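Long-range contacts in 5-formyltetrahydrofolate cyclo-ligase family protein (Bacillus anthracis, PDB 2JCB), which probably catalyses the ATP-driven cyclisation of 5-formyltetrahydrofolate to 5,10-methenyltetrahydrofolate, returning the stored folate to one-carbon metabolism: residues Val81-Cys86 with Arg112-Ala117; Thr92-Gln97 with Thr119-Ala124; Lys18-His23 with Tyr167-Val172; Gly134-Glu139 with Glu173-Glu178. One frame throughout, in Å; residues are numbered along the deposited sequence.

Contact 1. Residues Val81-Cys86 with Arg112-Ala117; sequences VVVPKC and REPIPA
K85, E113 and P114 carry this contact, and the carboxylate of E113 is its polar centre. E113 places CG anti to its own carbonyl carbon (chi1 -69°) and runs extended to the backbone of K85 and C86, with its two oxygens divided between neighbouring residues. E113 OE2 accepts a nearly straight bond from the backbone N of C86 (2.9 Å, 177° at the hydrogen), which arrives from above the carboxylate plane. E113 OE1 takes a long, weak salt bridge from NZ of K85 at 3.4 Å. The lysine crosses the glutamate at about a right angle: its CG lies near OE1, CD and CE run over CG of P116, K85 CE at 3.6 Å from P116 CG, and the last torsion bends NZ out of line. A water bound to NZ also donates to the carbonyl O of P114. P114 packs its ring against the other strand, P114 CD lying 3.4 Å from P84 O and 3.9 Å from V83 CG2. A second water joins P84 O to R112 O. Residues 112-114 run at 106° to residues 81-86, held by the E113 carboxylate, the P114 ring and two waters, without direct backbone-to-backbone pairing: a beta-hairpin (104-108 with 111-114) packed crosswise on the central mixed sheet of this Rossmann-like fold.

Contact 2. Residues Thr92-Gln97 with Thr119-Ala124; sequences TMSFRQ and TEEVNA
R96 and E121 face each other as a non-hydrogen-bonded antiparallel pair where the short strand 120-121 closes one edge of the central mixed sheet. Next to this pair, V122 N donates to F95 O at 2.9 Å (170° at the hydrogen), and Q97 N donates to E120 O. The arginine is the side chain to follow. Its CB sits near T119 OG1 and E120 O, and R96 CG is still within 4.1 Å of T119 OG1. R96 CD passes 3.3 Å from T119 OG1; chi3 (77°) then turns the chain out of its extended line. R96 NE donates to T119 OG1 at 2.9 Å. R96 NH2 donates to T119 O at 3.0 Å. Both acceptors lie close to the guanidinium plane, so two nitrogens grip one residue side-on. The hydroxyl has a second partner, I115 O, which helps fix the group that the arginine meets. R96 CZ is 4.0 Å from E121 N, which lies over one face of the guanidinium, toward its rim. NH1 makes a weak bond to S94 OG, with the carboxylate of E121 nearby, well out of the guanidinium plane, so the opposite charges may attract, though no N-H points at the oxygen. S94 OG in turn donates to the anti lone pair of E121 OE2 at 2.5 Å.

Contact 3. Residues Lys18-His23 with Tyr167-Val172; sequences KQIIEH and YSFQMV
H23 and F169 lie face to face, their rings almost parallel, with centroids 3.9 Å apart and planes only 7° off. ND1 of the histidine sits over the centre of the phenylalanine ring, and F169 CD1 lies over the centre of the imidazole. The stack continues onto F169 CB, which rests over the same histidine face in a CH-pi contact 4.2 Å from the centroid. F169 can reach there because its CG occupies the position between backbone N and carbonyl carbon (chi1 73°), while H23 holds CG anti to its backbone N (chi1 -169°). The stack joins the surface of helix 6-26 to the short 3-10 turn 168-170, in the connection between strands 161-165 and 186-189 of the Rossmann-like sheet.

The apolar part is built on I20, one helical turn earlier. I20 CD1 presses against the backbone, 3.2 Å from F169 O, and the other branch, I20 CG2, meets Q170 CG at 3.9 Å and touches F169 CE1. V172 CG1 makes a looser contact with I20 CD1 at 4.3 Å.

The polar groups of Q170 brace the turn instead: Q170 OE1 accepts from Y167 N at 2.9 Å, the donor lying above the amide's carbonyl plane, and NE2 of the same side chain ties it to V135 O. Q170 N also bonds to Y167 O, closing the turn.

Contact 4. Residues Gly134-Glu139 with Glu173-Glu178; sequences GVAYTE and EHIPVE
I175 reaches across to a short strand that begins with a classic beta bulge, V135 and A136 both facing I144 on the partner strand. Contact with 173-178 is all van der Waals. The isoleucine sets CG1 anti to its carbonyl carbon (chi1 -72°), and the extended chi2 carries I175 CD1 on to the backbone, 3.5 Å from A136 O and 3.8 Å from Y137 CA; A136 CB stands farther from I175 CD1, at 4.4 Å. Nearer the backbone of the same side chain, I175 CG1 meets the methyl CG2 of T138 at 3.7 Å, the two side chains crossing at a slant. That methyl also lies against the backbone of E173 and H174, while the hydroxyl of T138 bonds to E142. I175 makes most of the contact, meeting A136, Y137 and T138. Around them, I175 also touches I144 of strand 143-144, which pairs with 136-137, and helix 6-26 borders both segments, with I20 and I21 against V135 and E12 against H174 and P176.

In the fold
The four contacts form two groups on opposite sides of the chain's centre. Contacts 1 and 2 have centres 7 Å apart and both reach the central sheet through strands 80-87 and 92-98, neighbours joined by the probable hydrogen bonds V83 O to R96 N and K85 O to S94 N. Contacts 3 and 4, 11 Å between centres, are linked by a probable hydrogen bond from V172 N to Y137 O. The two groups do not touch; contacts 1 and 2 each come within about 11 Å of contact 4 at their nearest atoms. Contact 4 is closest to the nucleotide, the I175 side chain being about 7 Å from the magnesium ion and 8 Å from ADP. D152 and D181 are the protein residues at the metal site.

Contact 1. Residues Val81-Cys86 with Arg112-Ala117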
loop_
_atom_site.group_PDB
_atom_site.type_symbol
_atom_site.label_atom_id
_atom_site.label_comp_id
_atom_site.label_asym_id
_atom_site.label_seq_id
_atom_site.Cartn_x
_atom_site.Cartn_y
_atom_site.Cartn_z
ATOM N N VAL A 81 -0.154 6.704 -13.591
ATOM C CA VAL A 81 -0.642 6.204 -12.312
ATOM C C VAL A 81 -1.577 5.016 -12.570
ATOM O O VAL A 81 -2.487 5.105 -13.392
ATOM C CB VAL A 81 -1.432 7.295 -11.538
ATOM C CG1 VAL A 81 -2.088 6.703 -10.342
ATOM C CG2 VAL A 81 -0.515 8.404 -11.029
ATOM N N VAL A 82 -1.297 3.916 -11.883
ATOM C CA VAL A 82 -2.147 2.683 -11.939
ATOM C C VAL A 82 -2.651 2.289 -10.550
ATOM O O VAL A 82 -1.896 2.265 -9.569
ATOM C CB VAL A 82 -1.511 1.488 -12.726
ATOM C CG1 VAL A 82 -1.143 1.912 -14.129
ATOM C CG2 VAL A 82 -0.304 0.916 -12.001
ATOM N N VAL A 83 -3.939 1.920 -10.481
ATOM C CA VAL A 83 -4.592 1.547 -9.212
ATOM C C VAL A 83 -5.305 0.180 -9.400
ATOM O O VAL A 83 -5.705 -0.145 -10.534
ATOM C CB VAL A 83 -5.626 2.634 -8.836
ATOM C CG1 VAL A 83 -4.893 3.942 -8.472
ATOM C CG2 VAL A 83 -6.559 2.951 -10.058
ATOM N N PRO A 84 -5.414 -0.611 -8.323
ATOM C CA PRO A 84 -5.913 -1.974 -8.536
ATOM C C PRO A 84 -7.430 -2.122 -8.532
ATOM O O PRO A 84 -8.132 -1.480 -7.761
ATOM C CB PRO A 84 -5.327 -2.750 -7.350
ATOM C CG PRO A 84 -5.206 -1.728 -6.264
ATOM C CD PRO A 84 -5.020 -0.385 -6.907
ATOM N N LYS A 85 -7.892 -3.032 -9.381
ATOM C CA LYS A 85 -9.225 -3.608 -9.277
ATOM C C LYS A 85 -9.046 -5.057 -8.799
ATOM O O LYS A 85 -8.413 -5.880 -9.473
ATOM C CB LYS A 85 -9.975 -3.547 -10.616
ATOM C CG LYS A 85 -11.394 -4.155 -10.520
ATOM C CD LYS A 85 -12.305 -3.755 -11.672
ATOM C CE LYS A 85 -13.730 -4.376 -11.518
ATOM N NZ LYS A 85 -14.532 -3.884 -10.318
ATOM N N CYS A 86 -9.652 -5.376 -7.664
ATOM C CA CYS A 86 -9.512 -6.700 -7.085
ATOM C C CYS A 86 -10.575 -7.640 -7.593
ATOM O O CYS A 86 -11.751 -7.276 -7.722
ATOM C CB CYS A 86 -9.554 -6.638 -5.556
ATOM S SG CYS A 86 -8.236 -5.687 -4.841
ATOM N N ARG A 112 -12.963 2.303 -3.534
ATOM C CA ARG A 112 -12.951 2.880 -4.885
ATOM C C ARG A 112 -12.055 2.096 -5.810
ATOM O O ARG A 112 -10.916 1.782 -5.436
ATOM C CB ARG A 112 -12.531 4.365 -4.847
ATOM C CG ARG A 112 -13.337 5.118 -3.821
ATOM C CD ARG A 112 -13.540 6.583 -4.098
ATOM N NE ARG A 112 -13.903 6.957 -5.476
ATOM C CZ ARG A 112 -15.131 6.954 -5.990
ATOM N NH1 ARG A 112 -16.169 6.555 -5.271
ATOM N NH2 ARG A 112 -15.330 7.355 -7.237
ATOM N N GLU A 113 -12.546 1.811 -7.025
ATOM C CA GLU A 113 -11.771 1.051 -8.018
ATOM C C GLU A 113 -11.902 1.613 -9.431
ATOM O O GLU A 113 -12.908 2.219 -9.738
ATOM C CB GLU A 113 -12.186 -0.421 -8.018
ATOM C CG GLU A 113 -11.769 -1.161 -6.730
ATOM C CD GLU A 113 -12.035 -2.647 -6.788
ATOM O OE1 GLU A 113 -13.076 -3.048 -7.369
ATOM O OE2 GLU A 113 -11.206 -3.402 -6.233
ATOM N N PRO A 114 -10.899 1.358 -10.308
ATOM C CA PRO A 114 -10.949 1.852 -11.695
ATOM C C PRO A 114 -12.107 1.169 -12.417
ATOM O O PRO A 114 -12.325 -0.029 -12.221
ATOM C CB PRO A 114 -9.615 1.365 -12.290
ATOM C CG PRO A 114 -9.145 0.260 -11.392
ATOM C CD PRO A 114 -9.678 0.566 -10.043
ATOM N N ILE A 115 -12.816 1.923 -13.255
ATOM C CA ILE A 115 -13.934 1.387 -14.009
ATOM C C ILE A 115 -13.343 0.632 -15.206
ATOM O O ILE A 115 -12.691 1.247 -16.055
ATOM C CB ILE A 115 -14.874 2.530 -14.505
ATOM C CG1 ILE A 115 -15.385 3.373 -13.322
ATOM C CG2 ILE A 115 -15.989 1.965 -15.373
ATOM C CD1 ILE A 115 -15.957 4.731 -13.710
ATOM N N PRO A 116 -13.504 -0.710 -15.242
ATOM C CA PRO A 116 -12.909 -1.481 -16.343
ATOM C C PRO A 116 -13.154 -0.861 -17.719
ATOM O O PRO A 116 -12.227 -0.768 -18.512
ATOM C CB PRO A 116 -13.611 -2.838 -16.247
ATOM C CG PRO A 116 -13.883 -3.003 -14.819
ATOM C CD PRO A 116 -14.203 -1.600 -14.293
ATOM N N ALA A 117 -14.388 -0.422 -17.999
ATOM C CA ALA A 117 -14.733 0.099 -19.324
ATOM C C ALA A 117 -13.987 1.396 -19.693
ATOM O O ALA A 117 -13.836 1.707 -20.878
ATOM C CB ALA A 117 -16.245 0.291 -19.440
HETATM O O HOH W 1 -8.289 1.116 -6.735
HETATM O O HOH W 2 -14.404 -0.977 -10.726
#

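Contact 2. Residues Thr92-Gln97 with Thr119-Ala124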
loop_
_atom_site.group_PDB
_atom_site.type_symbol
_atom_site.label_atom_id
_atom_site.label_comp_id
_atom_site.label_asym_id
_atom_site.label_seq_id
_atom_site.Cartn_x
_atom_site.Cartn_y
_atom_site.Cartn_z
ATOM N N THR A 92 -6.918 -11.958 -7.414
ATOM C CA THR A 92 -5.930 -11.320 -8.263
ATOM C C THR A 92 -6.256 -9.833 -8.327
ATOM O O THR A 92 -7.359 -9.448 -7.968
ATOM C CB THR A 92 -5.917 -11.959 -9.667
ATOM O OG1 THR A 92 -7.217 -11.848 -10.239
ATOM C CG2 THR A 92 -5.553 -13.442 -9.579
ATOM N N MET A 93 -5.284 -9.012 -8.740
ATOM C CA MET A 93 -5.444 -7.574 -8.945
ATOM C C MET A 93 -5.106 -7.170 -10.370
ATOM O O MET A 93 -4.123 -7.638 -10.949
ATOM C CB MET A 93 -4.549 -6.797 -7.982
ATOM C CG MET A 93 -4.947 -6.928 -6.533
ATOM S SD MET A 93 -4.056 -5.804 -5.451
ATOM C CE MET A 93 -2.363 -6.477 -5.466
ATOM N N SER A 94 -5.923 -6.298 -10.928
ATOM C CA SER A 94 -5.677 -5.754 -12.241
ATOM C C SER A 94 -5.305 -4.307 -12.002
ATOM O O SER A 94 -6.175 -3.476 -11.695
ATOM C CB SER A 94 -6.941 -5.817 -13.081
ATOM O OG SER A 94 -6.778 -5.202 -14.351
ATOM N N PHE A 95 -4.030 -3.971 -12.168
ATOM C CA PHE A 95 -3.693 -2.556 -12.052
ATOM C C PHE A 95 -4.078 -1.820 -13.333
ATOM O O PHE A 95 -3.720 -2.239 -14.422
ATOM C CB PHE A 95 -2.228 -2.384 -11.712
ATOM C CG PHE A 95 -1.959 -2.701 -10.293
ATOM C CD1 PHE A 95 -1.958 -1.666 -9.369
ATOM C CD2 PHE A 95 -1.738 -4.005 -9.877
ATOM C CE1 PHE A 95 -1.746 -1.927 -7.968
ATOM C CE2 PHE A 95 -1.523 -4.306 -8.495
ATOM C CZ PHE A 95 -1.541 -3.263 -7.541
ATOM N N ARG A 96 -4.844 -0.746 -13.181
ATOM C CA ARG A 96 -5.348 -0.053 -14.355
ATOM C C ARG A 96 -5.064 1.411 -14.289
ATOM O O ARG A 96 -5.168 2.020 -13.238
ATOM C CB ARG A 96 -6.872 -0.283 -14.538
ATOM C CG ARG A 96 -7.322 -1.754 -14.321
ATOM C CD ARG A 96 -8.827 -1.836 -14.541
ATOM N NE ARG A 96 -9.140 -1.811 -15.966
ATOM C CZ ARG A 96 -9.169 -2.883 -16.733
ATOM N NH1 ARG A 96 -8.891 -4.085 -16.225
ATOM N NH2 ARG A 96 -9.471 -2.754 -17.996
ATOM N N GLN A 97 -4.703 1.981 -15.425
ATOM C CA GLN A 97 -4.321 3.388 -15.445
ATOM C C GLN A 97 -5.506 4.334 -15.242
ATOM O O GLN A 97 -6.572 4.172 -15.875
ATOM C CB GLN A 97 -3.598 3.732 -16.747
ATOM C CG GLN A 97 -3.304 5.203 -16.858
ATOM C CD GLN A 97 -2.597 5.611 -18.145
ATOM O OE1 GLN A 97 -2.631 4.902 -19.140
ATOM N NE2 GLN A 97 -1.934 6.764 -18.105
ATOM N N THR A 119 -10.777 2.268 -18.293
ATOM C CA THR A 119 -9.381 2.241 -17.876
ATOM C C THR A 119 -8.652 1.077 -18.534
ATOM O O THR A 119 -9.295 0.082 -18.933
ATOM C CB THR A 119 -9.276 2.123 -16.330
ATOM O OG1 THR A 119 -9.985 0.956 -15.876
ATOM C CG2 THR A 119 -9.831 3.386 -15.634
ATOM N N GLU A 120 -7.324 1.200 -18.660
ATOM C CA GLU A 120 -6.560 0.186 -19.390
ATOM C C GLU A 120 -5.674 -0.536 -18.412
ATOM O O GLU A 120 -4.951 0.121 -17.666
ATOM C CB GLU A 120 -5.723 0.817 -20.501
ATOM C CG GLU A 120 -6.521 1.104 -21.744
ATOM C CD GLU A 120 -5.766 1.954 -22.768
ATOM O OE1 GLU A 120 -6.170 1.937 -23.948
ATOM O OE2 GLU A 120 -4.787 2.637 -22.387
ATOM N N GLU A 121 -5.730 -1.869 -18.424
ATOM C CA GLU A 121 -4.828 -2.678 -17.613
ATOM C C GLU A 121 -3.383 -2.436 -18.027
ATOM O O GLU A 121 -3.082 -2.392 -19.246
ATOM C CB GLU A 121 -5.096 -4.156 -17.834
ATOM C CG GLU A 121 -4.483 -4.992 -16.737
ATOM C CD GLU A 121 -4.917 -6.417 -16.852
ATOM O OE1 GLU A 121 -4.428 -7.117 -17.792
ATOM O OE2 GLU A 121 -5.783 -6.817 -16.037
ATOM N N VAL A 122 -2.508 -2.360 -17.034
ATOM C CA VAL A 122 -1.059 -2.226 -17.252
ATOM C C VAL A 122 -0.352 -3.460 -16.662
ATOM O O VAL A 122 -0.576 -3.818 -15.509
ATOM C CB VAL A 122 -0.512 -0.889 -16.666
ATOM C CG1 VAL A 122 0.992 -0.777 -16.870
ATOM C CG2 VAL A 122 -1.170 0.285 -17.350
ATOM N N ASN A 123 0.465 -4.107 -17.490
ATOM C CA ASN A 123 1.244 -5.303 -17.120
ATOM C C ASN A 123 2.222 -4.989 -16.001
ATOM O O ASN A 123 2.787 -3.899 -15.990
ATOM C CB ASN A 123 2.022 -5.779 -18.364
ATOM C CG ASN A 123 2.563 -7.203 -18.233
ATOM O OD1 ASN A 123 3.426 -7.502 -17.394
ATOM N ND2 ASN A 123 2.091 -8.081 -19.106
ATOM N N ALA A 124 2.398 -5.926 -15.062
ATOM C CA ALA A 124 3.353 -5.772 -13.951
ATOM C C ALA A 124 4.780 -5.390 -14.396
ATOM O O ALA A 124 5.455 -4.616 -13.710
ATOM C CB ALA A 124 3.392 -7.039 -13.112
HETATM O O HOH W 3 -2.138 -5.536 -13.629
HETATM O O HOH W 4 -6.699 4.024 -18.770
#

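Contact 3. Residues Lys18-His23 with Tyr167-Val172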
loop_
_atom_site.group_PDB
_atom_site.type_symbol
_atom_site.label_atom_id
_atom_site.label_comp_id
_atom_site.label_asym_id
_atom_site.label_seq_id
_atom_site.Cartn_x
_atom_site.Cartn_y
_atom_site.Cartn_z
ATOM N N LYS A 18 -6.162 -6.147 14.235
ATOM C CA LYS A 18 -7.163 -5.460 15.084
ATOM C C LYS A 18 -6.566 -4.269 15.875
ATOM O O LYS A 18 -7.062 -3.135 15.782
ATOM C CB LYS A 18 -7.840 -6.481 16.019
ATOM C CG LYS A 18 -9.114 -6.039 16.773
ATOM C CD LYS A 18 -9.623 -7.127 17.752
ATOM C CE LYS A 18 -10.757 -6.629 18.680
ATOM N NZ LYS A 18 -10.817 -7.323 20.018
ATOM N N GLN A 19 -5.491 -4.536 16.608
ATOM C CA GLN A 19 -4.843 -3.523 17.464
ATOM C C GLN A 19 -4.343 -2.290 16.715
ATOM O O GLN A 19 -4.544 -1.158 17.164
ATOM C CB GLN A 19 -3.759 -4.188 18.349
ATOM C CG GLN A 19 -2.630 -3.275 18.872
ATOM C CD GLN A 19 -1.454 -4.072 19.443
ATOM O OE1 GLN A 19 -0.343 -4.082 18.897
ATOM N NE2 GLN A 19 -1.707 -4.751 20.537
ATOM N N ILE A 20 -3.682 -2.491 15.565
ATOM C CA ILE A 20 -3.145 -1.394 14.786
ATOM C C ILE A 20 -4.251 -0.594 14.088
ATOM O O ILE A 20 -4.188 0.619 14.063
ATOM C CB ILE A 20 -2.072 -1.870 13.763
ATOM C CG1 ILE A 20 -0.830 -2.432 14.439
ATOM C CG2 ILE A 20 -1.596 -0.727 12.975
ATOM C CD1 ILE A 20 -0.122 -1.392 15.260
ATOM N N ILE A 21 -5.258 -1.277 13.563
ATOM C CA ILE A 21 -6.446 -0.632 12.968
ATOM C C ILE A 21 -7.191 0.258 13.964
ATOM O O ILE A 21 -7.586 1.363 13.650
ATOM C CB ILE A 21 -7.369 -1.683 12.241
ATOM C CG1 ILE A 21 -6.645 -2.163 10.974
ATOM C CG2 ILE A 21 -8.787 -1.053 11.882
ATOM C CD1 ILE A 21 -7.326 -3.290 10.170
ATOM N N GLU A 22 -7.328 -0.230 15.184
ATOM C CA GLU A 22 -7.948 0.494 16.309
ATOM C C GLU A 22 -7.138 1.746 16.607
ATOM O O GLU A 22 -7.697 2.825 16.793
ATOM C CB GLU A 22 -8.002 -0.390 17.544
ATOM C CG GLU A 22 -8.626 0.244 18.756
ATOM C CD GLU A 22 -8.953 -0.786 19.829
ATOM O OE1 GLU A 22 -8.316 -1.870 19.818
ATOM O OE2 GLU A 22 -9.838 -0.521 20.677
ATOM N N HIS A 23 -5.817 1.598 16.621
ATOM C CA HIS A 23 -4.931 2.715 16.857
ATOM C C HIS A 23 -5.096 3.732 15.711
ATOM O O HIS A 23 -5.216 4.920 15.961
ATOM C CB HIS A 23 -3.487 2.225 16.994
ATOM C CG HIS A 23 -2.532 3.264 17.497
ATOM N ND1 HIS A 23 -2.546 4.572 17.054
ATOM C CD2 HIS A 23 -1.525 3.186 18.400
ATOM C CE1 HIS A 23 -1.607 5.258 17.680
ATOM N NE2 HIS A 23 -0.965 4.439 18.494
ATOM N N TYR A 167 2.683 5.032 9.324
ATOM C CA TYR A 167 2.932 5.788 10.528
ATOM C C TYR A 167 3.862 4.900 11.378
ATOM O O TYR A 167 3.831 3.649 11.309
ATOM C CB TYR A 167 1.632 5.980 11.305
ATOM C CG TYR A 167 0.547 6.610 10.499
ATOM C CD1 TYR A 167 0.626 7.964 10.159
ATOM C CD2 TYR A 167 -0.625 5.898 10.148
ATOM C CE1 TYR A 167 -0.380 8.568 9.446
ATOM C CE2 TYR A 167 -1.671 6.524 9.435
ATOM C CZ TYR A 167 -1.524 7.866 9.089
ATOM O OH TYR A 167 -2.473 8.604 8.361
ATOM N N SER A 168 4.718 5.547 12.156
ATOM C CA SER A 168 5.669 4.796 12.959
ATOM C C SER A 168 5.028 3.782 13.927
ATOM O O SER A 168 5.630 2.747 14.206
ATOM C CB SER A 168 6.679 5.731 13.648
ATOM O OG SER A 168 6.056 6.470 14.639
ATOM N N PHE A 169 3.816 4.063 14.418
ATOM C CA PHE A 169 3.094 3.123 15.262
ATOM C C PHE A 169 2.621 1.854 14.507
ATOM O O PHE A 169 2.165 0.905 15.135
ATOM C CB PHE A 169 1.912 3.793 15.986
ATOM C CG PHE A 169 0.735 4.098 15.077
ATOM C CD1 PHE A 169 -0.165 3.081 14.711
ATOM C CD2 PHE A 169 0.510 5.401 14.602
ATOM C CE1 PHE A 169 -1.258 3.325 13.913
ATOM C CE2 PHE A 169 -0.602 5.665 13.777
ATOM C CZ PHE A 169 -1.470 4.608 13.409
ATOM N N GLN A 170 2.691 1.853 13.178
ATOM C CA GLN A 170 2.424 0.635 12.422
ATOM C C GLN A 170 3.616 -0.277 12.397
ATOM O O GLN A 170 3.494 -1.440 12.006
ATOM C CB GLN A 170 2.055 1.003 10.987
ATOM C CG GLN A 170 0.683 1.634 10.834
ATOM C CD GLN A 170 0.414 2.041 9.383
ATOM O OE1 GLN A 170 0.497 3.193 9.008
ATOM N NE2 GLN A 170 0.013 1.047 8.574
ATOM N N MET A 171 4.769 0.233 12.838
ATOM C CA MET A 171 5.965 -0.619 13.012
ATOM C C MET A 171 5.892 -1.474 14.260
ATOM O O MET A 171 5.614 -0.988 15.386
ATOM C CB MET A 171 7.240 0.245 13.010
ATOM C CG MET A 171 7.413 1.119 11.782
ATOM S SD MET A 171 7.451 0.198 10.224
ATOM C CE MET A 171 8.595 -1.161 10.535
ATOM N N VAL A 172 6.110 -2.777 14.085
ATOM C CA VAL A 172 6.070 -3.690 15.240
ATOM C C VAL A 172 7.311 -4.566 15.331
ATOM O O VAL A 172 8.045 -4.733 14.379
ATOM C CB VAL A 172 4.769 -4.565 15.328
ATOM C CG1 VAL A 172 3.495 -3.700 15.296
ATOM C CG2 VAL A 172 4.750 -5.617 14.234
#

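Contact 4. Residues Gly134-Glu139 with Glu173-Glu178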
loop_
_atom_site.group_PDB
_atom_site.type_symbol
_atom_site.label_atom_id
_atom_site.label_comp_id
_atom_site.label_asym_id
_atom_site.label_seq_id
_atom_site.Cartn_x
_atom_site.Cartn_y
_atom_site.Cartn_z
ATOM N N GLY A 134 -0.943 -1.533 3.697
ATOM C CA GLY A 134 -0.707 -2.531 4.709
ATOM C C GLY A 134 -1.061 -1.998 6.039
ATOM O O GLY A 134 -1.300 -0.784 6.144
ATOM N N VAL A 135 -1.117 -2.926 6.988
ATOM C CA VAL A 135 -1.488 -2.644 8.381
ATOM C C VAL A 135 -0.240 -2.544 9.266
ATOM O O VAL A 135 -0.068 -1.570 9.993
ATOM C CB VAL A 135 -2.571 -3.623 8.957
ATOM C CG1 VAL A 135 -2.875 -3.267 10.367
ATOM C CG2 VAL A 135 -3.828 -3.521 8.118
ATOM N N ALA A 136 0.564 -3.598 9.319
ATOM C CA ALA A 136 1.709 -3.565 10.252
ATOM C C ALA A 136 2.956 -4.063 9.563
ATOM O O ALA A 136 2.878 -4.844 8.598
ATOM C CB ALA A 136 1.433 -4.416 11.435
ATOM N N TYR A 137 4.121 -3.596 10.030
ATOM C CA TYR A 137 5.375 -3.973 9.377
ATOM C C TYR A 137 6.466 -4.194 10.402
ATOM O O TYR A 137 6.381 -3.673 11.521
ATOM C CB TYR A 137 5.838 -2.853 8.441
ATOM C CG TYR A 137 4.830 -2.362 7.384
ATOM C CD1 TYR A 137 4.835 -2.896 6.104
ATOM C CD2 TYR A 137 3.888 -1.386 7.707
ATOM C CE1 TYR A 137 3.867 -2.443 5.160
ATOM C CE2 TYR A 137 2.947 -0.920 6.801
ATOM C CZ TYR A 137 2.962 -1.447 5.525
ATOM O OH TYR A 137 2.001 -0.983 4.634
ATOM N N THR A 138 7.501 -4.916 10.002
ATOM C CA THR A 138 8.734 -4.970 10.819
ATOM C C THR A 138 9.877 -4.263 10.084
ATOM O O THR A 138 9.750 -3.937 8.894
ATOM C CB THR A 138 9.158 -6.394 11.148
ATOM O OG1 THR A 138 9.645 -7.023 9.955
ATOM C CG2 THR A 138 7.981 -7.137 11.721
ATOM N N GLU A 139 10.986 -4.076 10.815
ATOM C CA GLU A 139 12.240 -3.484 10.303
ATOM C C GLU A 139 12.739 -4.270 9.110
ATOM O O GLU A 139 13.389 -3.709 8.212
ATOM C CB GLU A 139 13.342 -3.481 11.394
ATOM C CG GLU A 139 13.709 -4.873 11.970
ATOM C CD GLU A 139 15.061 -4.980 12.729
ATOM O OE1 GLU A 139 15.631 -3.948 13.157
ATOM O OE2 GLU A 139 15.536 -6.137 12.916
ATOM N N GLU A 173 7.532 -5.140 16.506
ATOM C CA GLU A 173 8.747 -5.882 16.740
ATOM C C GLU A 173 8.782 -7.210 15.996
ATOM O O GLU A 173 9.830 -7.638 15.497
ATOM C CB GLU A 173 8.885 -6.113 18.230
ATOM C CG GLU A 173 9.406 -4.899 18.968
ATOM C CD GLU A 173 10.836 -4.605 18.593
ATOM O OE1 GLU A 173 11.672 -5.527 18.737
ATOM O OE2 GLU A 173 11.112 -3.473 18.123
ATOM N N HIS A 174 7.621 -7.840 15.891
ATOM C CA HIS A 174 7.520 -9.194 15.356
ATOM C C HIS A 174 6.173 -9.388 14.669
ATOM O O HIS A 174 5.131 -8.944 15.172
ATOM C CB HIS A 174 7.730 -10.219 16.501
ATOM C CG HIS A 174 7.406 -11.632 16.137
ATOM N ND1 HIS A 174 6.122 -12.138 16.175
ATOM C CD2 HIS A 174 8.204 -12.661 15.762
ATOM C CE1 HIS A 174 6.142 -13.416 15.831
ATOM N NE2 HIS A 174 7.392 -13.760 15.579
ATOM N N ILE A 175 6.221 -10.034 13.507
ATOM C CA ILE A 175 5.054 -10.482 12.773
ATOM C C ILE A 175 5.257 -11.963 12.524
ATOM O O ILE A 175 6.377 -12.380 12.202
ATOM C CB ILE A 175 4.934 -9.699 11.423
ATOM C CG1 ILE A 175 4.505 -8.255 11.669
ATOM C CG2 ILE A 175 3.959 -10.401 10.457
ATOM C CD1 ILE A 175 4.370 -7.479 10.370
ATOM N N PRO A 176 4.195 -12.787 12.741
ATOM C CA PRO A 176 4.293 -14.244 12.572
ATOM C C PRO A 176 4.151 -14.580 11.088
ATOM O O PRO A 176 3.037 -14.865 10.632
ATOM C CB PRO A 176 3.091 -14.779 13.366
ATOM C CG PRO A 176 2.107 -13.617 13.447
ATOM C CD PRO A 176 2.826 -12.341 13.098
ATOM N N VAL A 177 5.248 -14.512 10.336
ATOM C CA VAL A 177 5.174 -14.659 8.887
ATOM C C VAL A 177 5.032 -16.111 8.448
ATOM O O VAL A 177 5.680 -16.997 8.971
ATOM C CB VAL A 177 6.340 -13.949 8.110
ATOM C CG1 VAL A 177 6.402 -12.462 8.439
ATOM C CG2 VAL A 177 7.655 -14.605 8.354
ATOM N N GLU A 178 4.153 -16.325 7.482
ATOM C CA GLU A 178 3.948 -17.605 6.860
ATOM C C GLU A 178 4.739 -17.672 5.545
ATOM O O GLU A 178 5.197 -16.636 5.043
ATOM C CB GLU A 178 2.457 -17.779 6.654
ATOM C CG GLU A 178 1.673 -17.431 7.907
ATOM C CD GLU A 178 0.180 -17.762 7.821
ATOM O OE1 GLU A 178 -0.177 -18.951 7.786
ATOM O OE2 GLU A 178 -0.628 -16.802 7.804
#